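Local coordinates for protein CG1507-PB, isoform B (Drosophila melanogaster, PDB 5FGO) that recognises nucleic acids and unwinds double-stranded DNA as Pur-alpha, of which this piece is repeat III, probably binding purine-rich sequences and RNA, at the interface of chains A and B. Numbering follows the deposited sequence. Chains: chain A/B, CG1507-PB, isoform B.

The interface of chains A and B. Residues chain A 29, 40, 42, 55, 63; chain B 42, 63, 67, 70.
A:Phe29 and B:Phe63 meet edge-to-face in an apolar patch of the two-fold symmetric interface, where helix 60-72 of each chain packs against the sheet of the other, an arrangement that is probably the dimer typical of PUR repeats. Their ring centroids stand 5.2 Å apart and their planes are inclined by 67°. Followed outward, A:Phe29 first places CB 3.9 Å from the phenolic OH of B:Tyr70 and beside its CE2. A tyrosine suits this border, lending a ring side to the apolar patch and carrying its hydroxyl toward the backbone of A:Phe29. With CG anti to its own carbonyl carbon (chi1 -57°), the side chain carries the ring toward B:Phe63. There CE2 lies against CE2 and CZ of that ring, and CZ sits above one face of it, toward the rim, 3.7 Å from B:Phe63 CZ. A flat aromatic group suits both positions, offering an edge from the strand and a face from the helix.

B:Phe67 has more surface buried here than any neighbour in the patch, 68 Å², and a broad ring serves it well because partners reach several of its sides. Its CE1 lies 3.7 Å from the selenium of selenomethionine A:Met40, which rides over the rim of one face while the terminal methyl CE reaches past CZ. Bends at chi2 and chi3 show why methionine, long and flexible, suits this place. The methyl CD1 of A:Ile42 approaches at the edge, in plane, 3.9 Å from B:Phe67 CE1, and also touches B:Phe63.

The side chains of A:Phe63 and B:Phe67 run about at right angles, yet their rings are only modestly inclined and meet offset, the CD1/CE1 edge of A:Phe63 lying by the CZ/CE2 rim of B:Phe67. Beta-branched B:Ile42 suits the tip of the A:Phe63 ring, turning two methyls to it: CG2 lies by CE2 and CZ, and CD1 is 3.8 Å from CZ. Replacing A:Phe63 by an alanine would probably leave B:Phe67 without its aromatic neighbour and open a gap beside B:Ile42. Within its own chain, A:Ile55 helps position the A:Phe63 ring, its CD1 resting 3.4 Å above the plane, toward the rim.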
loop_
_atom_site.group_PDB
_atom_site.type_symbol
_atom_site.label_atom_id
_atom_site.label_comp_id
_atom_site.label_asym_id
_atom_site.label_seq_id
_atom_site.Cartn_x
_atom_site.Cartn_y
_atom_site.Cartn_z
ATOM N N PHE A 29 3.655 -7.653 -5.651
ATOM C CA PHE A 29 4.407 -7.357 -4.468
ATOM C C PHE A 29 5.778 -7.954 -4.642
ATOM O O PHE A 29 5.953 -9.170 -4.611
ATOM C CB PHE A 29 3.712 -7.909 -3.215
ATOM C CG PHE A 29 2.310 -7.407 -3.024
ATOM C CD1 PHE A 29 1.262 -7.897 -3.786
ATOM C CD2 PHE A 29 2.054 -6.394 -2.102
ATOM C CE1 PHE A 29 -0.016 -7.403 -3.614
ATOM C CE2 PHE A 29 0.788 -5.900 -1.922
ATOM C CZ PHE A 29 -0.253 -6.395 -2.679
HETATM N N MSE A 40 10.061 -3.283 -0.127
HETATM C CA MSE A 40 8.911 -3.932 -0.748
HETATM C C MSE A 40 8.312 -2.947 -1.745
HETATM O O MSE A 40 7.993 -1.831 -1.380
HETATM C CB MSE A 40 7.873 -4.355 0.307
HETATM C CG MSE A 40 6.730 -5.236 -0.192
HETATM SE SE MSE A 40 4.984 -4.966 0.717
HETATM C CE MSE A 40 5.084 -3.059 0.649
ATOM N N ILE A 42 5.266 -2.099 -4.333
ATOM C CA ILE A 42 3.917 -2.440 -4.736
ATOM C C ILE A 42 3.536 -1.710 -6.011
ATOM O O ILE A 42 3.333 -0.504 -5.999
ATOM C CB ILE A 42 2.876 -2.081 -3.642
ATOM C CG1 ILE A 42 3.252 -2.681 -2.302
ATOM C CG2 ILE A 42 1.489 -2.568 -4.004
ATOM C CD1 ILE A 42 2.242 -2.312 -1.190
ATOM N N ILE A 55 8.512 0.618 -0.314
ATOM C CA ILE A 55 8.526 0.769 1.124
ATOM C C ILE A 55 9.696 0.068 1.769
ATOM O O ILE A 55 9.845 -1.142 1.676
ATOM C CB ILE A 55 7.243 0.245 1.686
ATOM C CG1 ILE A 55 6.085 0.972 1.006
ATOM C CG2 ILE A 55 7.196 0.473 3.153
ATOM C CD1 ILE A 55 4.785 0.271 1.128
ATOM N N PHE A 63 3.535 0.794 8.535
ATOM C CA PHE A 63 2.712 0.740 7.307
ATOM C C PHE A 63 1.570 -0.298 7.436
ATOM O O PHE A 63 0.427 -0.057 7.020
ATOM C CB PHE A 63 3.589 0.459 6.082
ATOM C CG PHE A 63 2.876 0.642 4.756
ATOM C CD1 PHE A 63 2.106 -0.368 4.211
ATOM C CD2 PHE A 63 2.986 1.834 4.047
ATOM C CE1 PHE A 63 1.457 -0.197 2.992
ATOM C CE2 PHE A 63 2.336 2.009 2.824
ATOM C CZ PHE A 63 1.578 0.988 2.296
ATOM N N ILE B 42 -2.630 5.437 -1.830
ATOM C CA ILE B 42 -1.417 5.552 -1.050
ATOM C C ILE B 42 -0.393 6.311 -1.895
ATOM O O ILE B 42 0.056 5.836 -2.929
ATOM C CB ILE B 42 -0.882 4.186 -0.621
ATOM C CG1 ILE B 42 -2.012 3.347 -0.049
ATOM C CG2 ILE B 42 0.274 4.337 0.372
ATOM C CD1 ILE B 42 -1.589 1.975 0.377
ATOM N N PHE B 63 -5.099 -7.389 0.934
ATOM C CA PHE B 63 -3.920 -6.567 1.128
ATOM C C PHE B 63 -3.308 -6.660 2.526
ATOM O O PHE B 63 -2.113 -6.898 2.705
ATOM C CB PHE B 63 -4.308 -5.132 0.863
ATOM C CG PHE B 63 -3.512 -4.478 -0.189
ATOM C CD1 PHE B 63 -3.873 -4.605 -1.519
ATOM C CD2 PHE B 63 -2.416 -3.707 0.137
ATOM C CE1 PHE B 63 -3.147 -3.980 -2.512
ATOM C CE2 PHE B 63 -1.686 -3.074 -0.847
ATOM C CZ PHE B 63 -2.047 -3.215 -2.166
ATOM N N PHE B 67 0.321 -8.182 3.943
ATOM C CA PHE B 67 1.207 -7.459 4.831
ATOM C C PHE B 67 1.587 -8.165 6.121
ATOM O O PHE B 67 2.765 -8.116 6.510
ATOM C CB PHE B 67 0.649 -6.082 5.123
ATOM C CG PHE B 67 1.369 -5.041 4.370
ATOM C CD1 PHE B 67 1.104 -4.847 3.024
ATOM C CD2 PHE B 67 2.420 -4.358 4.964
ATOM C CE1 PHE B 67 1.810 -3.915 2.298
ATOM C CE2 PHE B 67 3.139 -3.424 4.259
ATOM C CZ PHE B 67 2.826 -3.197 2.922
ATOM N N TYR B 70 4.207 -10.612 5.285
ATOM C CA TYR B 70 5.524 -10.025 5.147
ATOM C C TYR B 70 6.078 -9.614 6.513
ATOM O O TYR B 70 7.251 -9.843 6.796
ATOM C CB TYR B 70 5.497 -8.840 4.180
ATOM C CG TYR B 70 5.562 -9.285 2.726
ATOM C CD1 TYR B 70 6.628 -10.038 2.270
ATOM C CD2 TYR B 70 4.583 -8.927 1.817
ATOM C CE1 TYR B 70 6.693 -10.459 0.970
ATOM C CE2 TYR B 70 4.654 -9.321 0.516
ATOM C CZ TYR B 70 5.713 -10.095 0.092
ATOM O OH TYR B 70 5.803 -10.531 -1.214
#